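Local coordinates for initiator protein NS1 (Human bocavirus, PDB 4KW3) that probably binds the viral replication origin and nicks one DNA strand to start rolling-circle replication, through its N-terminal nuclease domain, with helicase activity elsewhere in the protein, at residues F20-P25 and A76-A81; W32-L37 and A163-T168; M90-R95 and C134-G139; L140-I145 and K170-E175. All coordinates share one frame; numbering follows the deposited sequence.

Contact 1 (F20-P25 and A76-A81)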
# COMPACT_ATOMS: atom_id res chain seq x y z
N PHE A 20 -0.92 -1.84 7.73
CA PHE A 20 -2.22 -2.45 7.55
C PHE A 20 -2.03 -3.82 6.91
O PHE A 20 -1.32 -3.94 5.92
CB PHE A 20 -3.09 -1.58 6.63
CG PHE A 20 -4.29 -2.31 6.08
CD1 PHE A 20 -5.45 -2.43 6.82
CD2 PHE A 20 -4.24 -2.89 4.81
CE1 PHE A 20 -6.54 -3.11 6.32
CE2 PHE A 20 -5.33 -3.57 4.30
CZ PHE A 20 -6.49 -3.68 5.05
N LYS A 21 -2.62 -4.86 7.50
CA LYS A 21 -2.61 -6.22 6.93
C LYS A 21 -3.99 -6.53 6.36
O LYS A 21 -4.99 -6.44 7.08
CB LYS A 21 -2.32 -7.25 8.02
CG LYS A 21 -0.93 -7.82 8.02
CD LYS A 21 -0.88 -9.12 8.84
CE LYS A 21 -0.96 -8.87 10.36
NZ LYS A 21 0.37 -8.93 11.06
N PHE A 22 -4.08 -6.89 5.08
CA PHE A 22 -5.36 -7.32 4.53
C PHE A 22 -5.88 -8.58 5.27
O PHE A 22 -5.25 -9.63 5.26
CB PHE A 22 -5.24 -7.57 3.02
CG PHE A 22 -6.55 -7.66 2.33
CD1 PHE A 22 -7.24 -8.86 2.27
CD2 PHE A 22 -7.12 -6.54 1.74
CE1 PHE A 22 -8.46 -8.93 1.64
CE2 PHE A 22 -8.34 -6.62 1.11
CZ PHE A 22 -9.01 -7.81 1.06
N PRO A 23 -7.05 -8.48 5.91
CA PRO A 23 -7.42 -9.58 6.81
C PRO A 23 -8.00 -10.83 6.12
O PRO A 23 -9.11 -11.26 6.45
CB PRO A 23 -8.46 -8.94 7.74
CG PRO A 23 -9.01 -7.73 6.97
CD PRO A 23 -8.13 -7.49 5.75
N TYR A 24 -7.25 -11.40 5.18
CA TYR A 24 -7.62 -12.64 4.49
C TYR A 24 -6.41 -13.54 4.30
O TYR A 24 -5.61 -13.36 3.38
CB TYR A 24 -8.27 -12.34 3.13
CG TYR A 24 -8.81 -13.54 2.40
CD1 TYR A 24 -9.92 -14.24 2.87
CD2 TYR A 24 -8.25 -13.95 1.20
CE1 TYR A 24 -10.42 -15.34 2.18
CE2 TYR A 24 -8.75 -15.04 0.51
CZ TYR A 24 -9.83 -15.73 1.00
OH TYR A 24 -10.31 -16.82 0.29
N PRO A 25 -6.26 -14.53 5.19
CA PRO A 25 -5.07 -15.39 5.22
C PRO A 25 -4.83 -16.16 3.92
O PRO A 25 -3.67 -16.39 3.56
CB PRO A 25 -5.36 -16.33 6.38
CG PRO A 25 -6.34 -15.57 7.26
CD PRO A 25 -7.19 -14.81 6.30
N ALA A 76 -2.49 -1.80 -6.60
CA ALA A 76 -2.58 -0.36 -6.77
C ALA A 76 -3.90 0.17 -6.21
O ALA A 76 -3.92 1.23 -5.56
CB ALA A 76 -2.40 0.02 -8.24
N VAL A 77 -4.98 -0.58 -6.40
CA VAL A 77 -6.29 -0.18 -5.90
C VAL A 77 -6.32 -0.17 -4.36
O VAL A 77 -6.79 0.78 -3.74
CB VAL A 77 -7.39 -1.11 -6.43
CG1 VAL A 77 -8.79 -0.74 -5.86
CG2 VAL A 77 -7.42 -1.06 -7.94
N LEU A 78 -5.79 -1.24 -3.77
CA LEU A 78 -5.69 -1.36 -2.31
C LEU A 78 -4.97 -0.13 -1.76
O LEU A 78 -5.39 0.49 -0.77
CB LEU A 78 -4.90 -2.62 -1.93
CG LEU A 78 -4.71 -2.75 -0.41
CD1 LEU A 78 -6.06 -2.74 0.29
CD2 LEU A 78 -3.90 -3.97 -0.03
N CYS A 79 -3.90 0.21 -2.45
CA CYS A 79 -3.08 1.34 -2.08
C CYS A 79 -3.85 2.67 -2.17
O CYS A 79 -3.72 3.51 -1.29
CB CYS A 79 -1.82 1.33 -2.96
SG CYS A 79 -0.59 2.51 -2.50
N LYS A 80 -4.65 2.88 -3.22
CA LYS A 80 -5.49 4.08 -3.31
C LYS A 80 -6.56 4.10 -2.21
O LYS A 80 -6.88 5.15 -1.67
CB LYS A 80 -6.18 4.18 -4.67
CG LYS A 80 -5.22 4.28 -5.86
CD LYS A 80 -5.96 4.14 -7.18
CE LYS A 80 -5.01 3.94 -8.34
NZ LYS A 80 -5.77 3.83 -9.63
N ALA A 81 -7.12 2.92 -1.90
CA ALA A 81 -8.13 2.79 -0.87
C ALA A 81 -7.58 3.26 0.48
O ALA A 81 -8.19 4.10 1.16
CB ALA A 81 -8.61 1.34 -0.78

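Contact 2 (W32-L37 and A163-T168)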
# COMPACT_ATOMS: atom_id res chain seq x y z
N TRP A 32 -6.89 -14.51 -7.34
CA TRP A 32 -7.83 -14.12 -8.41
C TRP A 32 -9.15 -13.55 -7.86
O TRP A 32 -9.76 -12.69 -8.48
CB TRP A 32 -8.10 -15.28 -9.37
CG TRP A 32 -8.75 -16.42 -8.69
CD1 TRP A 32 -10.10 -16.60 -8.49
CD2 TRP A 32 -8.10 -17.55 -8.09
NE1 TRP A 32 -10.32 -17.77 -7.80
CE2 TRP A 32 -9.11 -18.37 -7.54
CE3 TRP A 32 -6.76 -17.94 -7.97
CZ2 TRP A 32 -8.82 -19.57 -6.88
CZ3 TRP A 32 -6.48 -19.12 -7.31
CH2 TRP A 32 -7.51 -19.93 -6.77
N LEU A 33 -9.57 -14.03 -6.69
CA LEU A 33 -10.70 -13.42 -5.98
C LEU A 33 -10.46 -11.92 -5.72
O LEU A 33 -11.37 -11.09 -5.91
CB LEU A 33 -10.97 -14.14 -4.66
CG LEU A 33 -11.27 -15.64 -4.70
CD1 LEU A 33 -11.38 -16.19 -3.28
CD2 LEU A 33 -12.52 -15.93 -5.51
N LEU A 34 -9.23 -11.57 -5.31
CA LEU A 34 -8.94 -10.16 -5.07
C LEU A 34 -8.88 -9.38 -6.37
O LEU A 34 -9.28 -8.21 -6.40
CB LEU A 34 -7.65 -9.93 -4.24
CG LEU A 34 -7.68 -10.45 -2.81
CD1 LEU A 34 -6.44 -10.04 -2.05
CD2 LEU A 34 -8.95 -10.01 -2.07
N HIS A 35 -8.42 -10.04 -7.44
CA HIS A 35 -8.39 -9.39 -8.76
C HIS A 35 -9.79 -8.88 -9.09
O HIS A 35 -9.94 -7.76 -9.58
CB HIS A 35 -7.93 -10.34 -9.89
CG HIS A 35 -6.55 -10.90 -9.71
ND1 HIS A 35 -6.11 -12.02 -10.37
CD2 HIS A 35 -5.52 -10.49 -8.93
CE1 HIS A 35 -4.87 -12.29 -10.01
NE2 HIS A 35 -4.49 -11.38 -9.14
N ALA A 36 -10.80 -9.71 -8.81
CA ALA A 36 -12.17 -9.39 -9.16
C ALA A 36 -12.79 -8.37 -8.20
O ALA A 36 -13.41 -7.39 -8.65
CB ALA A 36 -13.01 -10.67 -9.21
N LEU A 37 -12.61 -8.60 -6.90
CA LEU A 37 -13.18 -7.72 -5.88
C LEU A 37 -12.58 -6.30 -5.89
O LEU A 37 -13.29 -5.32 -5.68
CB LEU A 37 -13.06 -8.36 -4.49
CG LEU A 37 -13.99 -9.53 -4.14
CD1 LEU A 37 -13.54 -10.23 -2.85
CD2 LEU A 37 -15.44 -9.08 -4.03
N ALA A 163 -17.85 -13.74 -1.86
CA ALA A 163 -18.78 -13.29 -0.82
C ALA A 163 -18.22 -13.60 0.58
O ALA A 163 -18.46 -12.86 1.54
CB ALA A 163 -20.13 -13.94 -1.02
N ASP A 164 -17.47 -14.69 0.69
CA ASP A 164 -16.82 -15.03 1.94
C ASP A 164 -15.83 -13.95 2.40
O ASP A 164 -15.84 -13.52 3.56
CB ASP A 164 -16.10 -16.37 1.79
CG ASP A 164 -15.26 -16.72 2.99
OD1 ASP A 164 -15.85 -17.05 4.05
OD2 ASP A 164 -14.02 -16.68 2.88
N ILE A 165 -15.00 -13.48 1.47
CA ILE A 165 -14.06 -12.40 1.74
C ILE A 165 -14.80 -11.13 2.15
O ILE A 165 -14.42 -10.47 3.12
CB ILE A 165 -13.20 -12.12 0.48
CG1 ILE A 165 -12.29 -13.32 0.20
CG2 ILE A 165 -12.39 -10.82 0.64
CD1 ILE A 165 -11.57 -13.23 -1.12
N PHE A 166 -15.85 -10.80 1.40
CA PHE A 166 -16.66 -9.61 1.63
C PHE A 166 -17.25 -9.59 3.04
O PHE A 166 -17.29 -8.54 3.70
CB PHE A 166 -17.76 -9.53 0.58
CG PHE A 166 -18.68 -8.35 0.72
CD1 PHE A 166 -18.27 -7.08 0.35
CD2 PHE A 166 -19.99 -8.52 1.19
CE1 PHE A 166 -19.14 -6.00 0.46
CE2 PHE A 166 -20.85 -7.45 1.31
CZ PHE A 166 -20.43 -6.19 0.94
N HIS A 167 -17.70 -10.74 3.52
CA HIS A 167 -18.30 -10.80 4.84
C HIS A 167 -17.23 -10.82 5.92
O HIS A 167 -17.43 -10.30 7.03
CB HIS A 167 -19.28 -11.96 4.96
CG HIS A 167 -20.49 -11.81 4.10
ND1 HIS A 167 -21.37 -10.75 4.24
CD2 HIS A 167 -20.97 -12.55 3.08
CE1 HIS A 167 -22.33 -10.85 3.34
NE2 HIS A 167 -22.12 -11.94 2.63
N THR A 168 -16.07 -11.38 5.58
CA THR A 168 -14.89 -11.30 6.44
C THR A 168 -14.48 -9.83 6.71
O THR A 168 -14.20 -9.44 7.84
CB THR A 168 -13.71 -12.05 5.82
OG1 THR A 168 -14.04 -13.44 5.68
CG2 THR A 168 -12.47 -11.91 6.68

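Contact 3 (M90-R95 and C134-G139)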
# COMPACT_ATOMS: atom_id res chain seq x y z
N MET A 90 -7.30 11.92 8.66
CA MET A 90 -6.77 13.24 9.00
C MET A 90 -7.89 14.28 8.99
O MET A 90 -7.89 15.23 9.77
CB MET A 90 -5.65 13.65 8.05
CG MET A 90 -4.42 12.82 8.25
SD MET A 90 -3.94 12.77 9.99
CE MET A 90 -3.09 14.33 10.17
N SER A 91 -8.83 14.08 8.08
CA SER A 91 -10.01 14.91 8.01
C SER A 91 -10.77 14.93 9.34
O SER A 91 -11.15 16.00 9.83
CB SER A 91 -10.90 14.38 6.89
OG SER A 91 -11.92 15.29 6.58
N HIS A 92 -10.97 13.75 9.93
CA HIS A 92 -11.59 13.65 11.25
C HIS A 92 -10.72 14.32 12.32
O HIS A 92 -11.21 15.11 13.11
CB HIS A 92 -11.89 12.20 11.64
CG HIS A 92 -12.99 11.56 10.85
ND1 HIS A 92 -13.41 12.03 9.63
CD2 HIS A 92 -13.76 10.47 11.12
CE1 HIS A 92 -14.39 11.26 9.18
NE2 HIS A 92 -14.62 10.31 10.06
N LYS A 93 -9.43 13.99 12.35
CA LYS A 93 -8.53 14.52 13.38
C LYS A 93 -8.47 16.04 13.37
O LYS A 93 -8.29 16.65 14.42
CB LYS A 93 -7.11 13.96 13.26
CG LYS A 93 -7.01 12.46 13.41
CD LYS A 93 -7.50 12.01 14.77
CE LYS A 93 -7.17 10.55 15.00
NZ LYS A 93 -7.84 10.03 16.23
N GLN A 94 -8.60 16.64 12.19
CA GLN A 94 -8.53 18.09 12.07
C GLN A 94 -9.90 18.79 11.97
O GLN A 94 -9.95 20.02 11.87
CB GLN A 94 -7.71 18.47 10.85
CG GLN A 94 -6.25 18.17 10.96
CD GLN A 94 -5.48 18.61 9.74
OE1 GLN A 94 -6.02 19.27 8.86
NE2 GLN A 94 -4.21 18.24 9.68
N ARG A 95 -10.99 18.02 11.98
CA ARG A 95 -12.33 18.57 11.76
C ARG A 95 -12.31 19.56 10.61
O ARG A 95 -12.65 20.72 10.77
CB ARG A 95 -12.87 19.22 13.02
CG ARG A 95 -12.59 18.44 14.28
CD ARG A 95 -13.15 19.17 15.49
NE ARG A 95 -12.89 18.42 16.71
CZ ARG A 95 -11.71 18.36 17.31
NH1 ARG A 95 -10.65 19.00 16.80
NH2 ARG A 95 -11.57 17.65 18.43
N CYS A 134 -5.38 3.38 15.93
CA CYS A 134 -5.31 2.18 15.11
C CYS A 134 -6.66 1.58 14.69
O CYS A 134 -6.88 1.32 13.52
CB CYS A 134 -4.44 1.10 15.75
SG CYS A 134 -2.68 1.33 15.48
N ALA A 135 -7.56 1.35 15.64
CA ALA A 135 -8.84 0.71 15.30
C ALA A 135 -9.70 1.58 14.37
O ALA A 135 -10.28 1.09 13.39
CB ALA A 135 -9.61 0.34 16.56
N GLN A 136 -9.74 2.87 14.68
CA GLN A 136 -10.47 3.83 13.87
C GLN A 136 -9.91 3.83 12.45
O GLN A 136 -10.67 3.78 11.48
CB GLN A 136 -10.34 5.21 14.52
CG GLN A 136 -11.00 6.35 13.78
CD GLN A 136 -10.55 7.71 14.29
OE1 GLN A 136 -9.59 7.82 15.07
NE2 GLN A 136 -11.27 8.76 13.90
N PHE A 137 -8.59 3.89 12.34
CA PHE A 137 -7.90 3.91 11.06
C PHE A 137 -8.22 2.63 10.30
O PHE A 137 -8.55 2.67 9.11
CB PHE A 137 -6.39 4.06 11.28
CG PHE A 137 -5.63 4.57 10.07
CD1 PHE A 137 -6.27 4.75 8.85
CD2 PHE A 137 -4.28 4.87 10.17
CE1 PHE A 137 -5.57 5.23 7.73
CE2 PHE A 137 -3.57 5.33 9.07
CZ PHE A 137 -4.22 5.52 7.85
N TYR A 138 -8.12 1.51 11.00
CA TYR A 138 -8.46 0.19 10.47
C TYR A 138 -9.88 0.17 9.88
O TYR A 138 -10.10 -0.36 8.79
CB TYR A 138 -8.36 -0.86 11.57
CG TYR A 138 -8.45 -2.30 11.10
CD1 TYR A 138 -7.71 -2.76 10.02
CD2 TYR A 138 -9.26 -3.22 11.77
CE1 TYR A 138 -7.78 -4.09 9.60
CE2 TYR A 138 -9.34 -4.54 11.37
CZ TYR A 138 -8.61 -4.97 10.28
OH TYR A 138 -8.70 -6.28 9.89
N GLY A 139 -10.83 0.76 10.60
CA GLY A 139 -12.21 0.76 10.17
C GLY A 139 -12.46 1.61 8.95
O GLY A 139 -13.18 1.23 8.04

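Contact 4 (L140-I145 and K170-E175)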
# COMPACT_ATOMS: atom_id res chain seq x y z
N LEU A 140 -11.83 2.78 8.91
CA LEU A 140 -11.90 3.63 7.76
C LEU A 140 -11.30 2.94 6.52
O LEU A 140 -11.82 3.07 5.41
CB LEU A 140 -11.15 4.93 8.04
CG LEU A 140 -11.73 5.82 9.15
CD1 LEU A 140 -10.82 7.03 9.35
CD2 LEU A 140 -13.12 6.25 8.79
N ILE A 141 -10.20 2.20 6.71
CA ILE A 141 -9.56 1.50 5.60
C ILE A 141 -10.50 0.45 5.08
O ILE A 141 -10.68 0.33 3.87
CB ILE A 141 -8.23 0.85 5.99
CG1 ILE A 141 -7.13 1.91 6.09
CG2 ILE A 141 -7.83 -0.22 4.97
CD1 ILE A 141 -5.84 1.41 6.74
N LEU A 142 -11.08 -0.32 6.00
CA LEU A 142 -12.01 -1.38 5.63
C LEU A 142 -13.24 -0.84 4.91
O LEU A 142 -13.72 -1.45 3.95
CB LEU A 142 -12.42 -2.20 6.86
CG LEU A 142 -11.31 -3.07 7.47
CD1 LEU A 142 -11.70 -3.63 8.86
CD2 LEU A 142 -10.83 -4.19 6.53
N ALA A 143 -13.74 0.31 5.35
CA ALA A 143 -14.90 0.94 4.71
C ALA A 143 -14.63 1.20 3.22
O ALA A 143 -15.49 0.93 2.38
CB ALA A 143 -15.32 2.20 5.43
N GLU A 144 -13.43 1.71 2.91
CA GLU A 144 -13.03 1.97 1.52
C GLU A 144 -12.91 0.71 0.66
O GLU A 144 -13.38 0.68 -0.48
CB GLU A 144 -11.70 2.72 1.48
CG GLU A 144 -11.80 4.14 1.90
CD GLU A 144 -12.46 5.03 0.86
OE1 GLU A 144 -12.67 4.57 -0.29
OE2 GLU A 144 -12.77 6.20 1.20
N ILE A 145 -12.27 -0.32 1.21
CA ILE A 145 -12.12 -1.60 0.54
C ILE A 145 -13.49 -2.24 0.26
O ILE A 145 -13.79 -2.62 -0.86
CB ILE A 145 -11.30 -2.57 1.42
CG1 ILE A 145 -9.86 -2.08 1.57
CG2 ILE A 145 -11.35 -3.97 0.84
CD1 ILE A 145 -9.02 -2.89 2.53
N LYS A 170 -16.52 -7.18 6.41
CA LYS A 170 -17.59 -6.50 7.14
C LYS A 170 -17.55 -6.84 8.63
O LYS A 170 -17.86 -6.00 9.47
CB LYS A 170 -18.97 -6.83 6.54
CG LYS A 170 -19.25 -6.18 5.17
CD LYS A 170 -20.71 -6.30 4.75
CE LYS A 170 -21.60 -5.23 5.38
NZ LYS A 170 -21.30 -3.87 4.79
N LYS A 171 -17.17 -8.06 8.95
CA LYS A 171 -17.06 -8.49 10.33
C LYS A 171 -15.90 -7.76 10.99
O LYS A 171 -16.02 -7.23 12.11
CB LYS A 171 -16.88 -10.00 10.40
CG LYS A 171 -16.64 -10.54 11.78
CD LYS A 171 -16.63 -12.07 11.76
CE LYS A 171 -16.12 -12.65 13.08
NZ LYS A 171 -14.63 -12.59 13.16
N ALA A 172 -14.77 -7.72 10.28
CA ALA A 172 -13.60 -6.99 10.73
C ALA A 172 -13.93 -5.53 10.98
O ALA A 172 -13.45 -4.92 11.94
CB ALA A 172 -12.47 -7.11 9.71
N GLU A 173 -14.76 -4.98 10.10
CA GLU A 173 -15.16 -3.59 10.19
C GLU A 173 -16.00 -3.34 11.44
O GLU A 173 -15.88 -2.29 12.07
CB GLU A 173 -15.93 -3.16 8.94
CG GLU A 173 -16.38 -1.72 8.99
CD GLU A 173 -17.29 -1.33 7.86
OE1 GLU A 173 -18.16 -2.15 7.45
OE2 GLU A 173 -17.14 -0.18 7.38
N ARG A 174 -16.85 -4.30 11.77
CA ARG A 174 -17.69 -4.18 12.96
C ARG A 174 -16.83 -4.20 14.21
O ARG A 174 -17.03 -3.40 15.13
CB ARG A 174 -18.74 -5.29 13.01
CG ARG A 174 -20.01 -4.97 12.23
CD ARG A 174 -21.10 -6.01 12.48
NE ARG A 174 -20.67 -7.35 12.09
CZ ARG A 174 -20.82 -7.86 10.87
NH1 ARG A 174 -21.37 -7.12 9.91
NH2 ARG A 174 -20.40 -9.09 10.60
N GLU A 175 -15.88 -5.12 14.22
CA GLU A 175 -14.94 -5.25 15.32
C GLU A 175 -14.07 -4.02 15.48
O GLU A 175 -13.74 -3.63 16.60
CB GLU A 175 -14.07 -6.48 15.13
CG GLU A 175 -14.86 -7.77 15.11
CD GLU A 175 -14.03 -8.96 14.69
OE1 GLU A 175 -12.85 -8.77 14.29
OE2 GLU A 175 -14.55 -10.10 14.78

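Contact 1 (F20-P25 and A76-A81)
Leu78 of helix 74-94 meets Phe20 and Phe22 through a single methyl group, and the cross-contact is wholly apolar. Its CD1 lies 4.2 Å from Phe20 CE2, approaching that ring at a slant, and the same methyl is 4.2 Å from Phe22 CD2, where it comes in at the ring edge, near the ring plane. Two rings from residues two apart thus share one branch of a leucine. With CG opposite the backbone N (chi1 177°), the branched end extends toward the rings across a gap in which the CA atoms of Phe22 and Leu78 are 9.1 Å apart. Long apolar side chains suit a gap that must be filled from both sides without polar groups.

This joins helix 74-94 to the C-terminal end of the inner strand 15-21 and the loop that follows, in the nuclease fold of the rolling-circle initiators. Phe20 is backbone-bonded to Cys116 on the strand carrying His115 and His117, predicted metal ligands, and its side chain is about 6 Å from that of His115. On another flank it touches Tyr138, Ile141 and Ile145 of helix 134-149.

Backbone hydrogen bonding shapes the other end of 20-25. Pro23 centres an inverse gamma turn, in which Tyr24 N donates to Phe22 O at 2.7 Å. Pro23 CD lies over one face of the Phe22 ring, offset toward the rim, 3.7 Å above its plane, with Tyr24 CB at the edge.

Contact 2 (W32-L37 and A163-T168)
Ile165 is the residue through which helix 160-177 meets helix 31-38, and its two arms go to different leucines: CB and CG2 to Leu37, CD1 to Leu33 and Leu34. At the root, CB is 3.8 Å from Leu37 CD1. The CG2 methyl, which stands opposite the backbone N while CG1 stands opposite the carbonyl carbon (chi1 -67°), presses on the same Leu37 CD1 at 3.7 Å. CG1 then turns the chain toward the other end of the leucine row and also packs on the ring of Tyr24. The tip, CD1, sits 3.7 Å from both Leu33 CB and Leu33 CD1, with Leu34 CD2 farther off at 4.3 Å. Beta-branching fits the site: one residue offers two hydrocarbon arms, and they reach leucines a helical turn apart.

Leu33 and Leu37 are four residues apart and so project from the same side of their helix, while Leu34 brings only its tip to the isoleucine. The segment axes pass 10.9 Å apart at a crossing angle of -72°, so the helices diverge quickly and the contact stays confined to this patch. Nearby, Thr168 OG1 donates back to Asp164 O, keeping its hydroxyl satisfied within its own helix.

Helix 134-149 adjoins the pair, with Cys149 touching both Leu37 and Phe166, while Phe22 and Tyr24, just beyond strand 15-21, pack against Leu34 and Ile165 respectively.

Contact 3 (M90-R95 and C134-G139)
Lys93 and Gln136 join by one hydrogen bond, in which the ammonium NZ donates to the amide oxygen OE1 at 3.0 Å. The donor lies in the carbonyl plane on a lone pair, with a C=O...N angle of 138°, a favourable direction for an amide acceptor. The two side chains come from opposite directions. Gln136 is drawn out straight beyond CG, while Lys93 bends at its second torsion (chi2 -61°), and this kink swings the ammonium group toward the other helix. The other end of the same amide borders His92: NE2 is 4.1 Å from His92 CD2 and 4.2 Å from His92 CB, a loose van der Waals approach with the ring and amide planes turned 45° from each other. A glutamine is apt here, since one flat group can accept from a lysine with its oxygen and lie beside a second residue with its nitrogen.

The next shell steadies the lysine. Its NZ also bonds to Ser133 OG, just ahead of helix 134-149, so the charged tip is held by two oxygens at the start of that helix. Gln136 leans on Leu89, one turn before Lys93 in helix 74-94, while Phe137, the next residue, packs on Thr86 and Leu89 and stacks edge-to-face with Tyr18.

This polar bridge lies at the surface, where helix 74-94 ends and helix 134-149 begins. The outgoing helix closes in a Schellman motif: Arg95 has positive phi, with two bonds back into the last turn, one of them from Arg95 N to His92 O.

Contact 4 (L140-I145 and K170-E175)
Leu142 and Ala172 form the heart of a buried, largely apolar contact between two consecutive helices, 134-149 and 160-177, which run nearly antiparallel as an alpha-alpha hairpin. The N-to-C directions of the segments differ by 154°, and their axes approach to 9.2 Å, close enough for small residues to be useful. Leu142 CD1 rests on the backbone of the other helix, 3.6 Å from both Ala172 C and Glu173 N, and lies 3.7 Å from Ala172 CB. Alanine suits this place because its single methyl lets the leucine branch come down onto the peptide. The CB atoms of Leu142 and Glu173 are 4.2 Å apart, at the level where the two backbones draw nearest.

Glu173 takes part through its backbone N, its CB and one carboxylate oxygen. With CG opposite the backbone N (chi1 179°) and the chain extended beyond, it brings OE2 to 3.6 Å from Ala143 CB; the small methyl leaves room for the carboxylate. Beyond the pair, Leu142 touches Pro23, Ala172 touches Tyr138 and Glu173 touches Ile146. On a different face of helix 160-177, Lys171 NZ forms a salt bridge with Glu175 OE2 at 3.0 Å, one turn along, meeting the oxygen on its syn side but tilted 27° out of the carboxylate plane.

Without a hydrogen bond between the segments, the hairpin is held here by shape and by exclusion of water. Lys170 NZ, 4.5 Å from Glu173 OE1, would probably favour the charged form of that carboxylate at the rim of the apolar patch.

How the contacts relate
Contacts 1 and 2 are buried and wholly apolar; contact 4 is buried and mostly apolar but takes in a carboxylate at its rim, whereas contact 3 lies at the surface and depends on a lysine-to-amide hydrogen bond. Helix 74-94 serves contact 1 with its early turns and contact 3 with its end; helix 134-149 serves contacts 3 and 4, and helix 160-177 serves contacts 2 and 4. Contact 1 is nearest the chain's centre and the predicted metal site, and touches each of the others, as where Leu78 reaches Ile145. Contacts 2 and 4 also differ in geometry, a steep crossing in one and a near-antiparallel hairpin in the other.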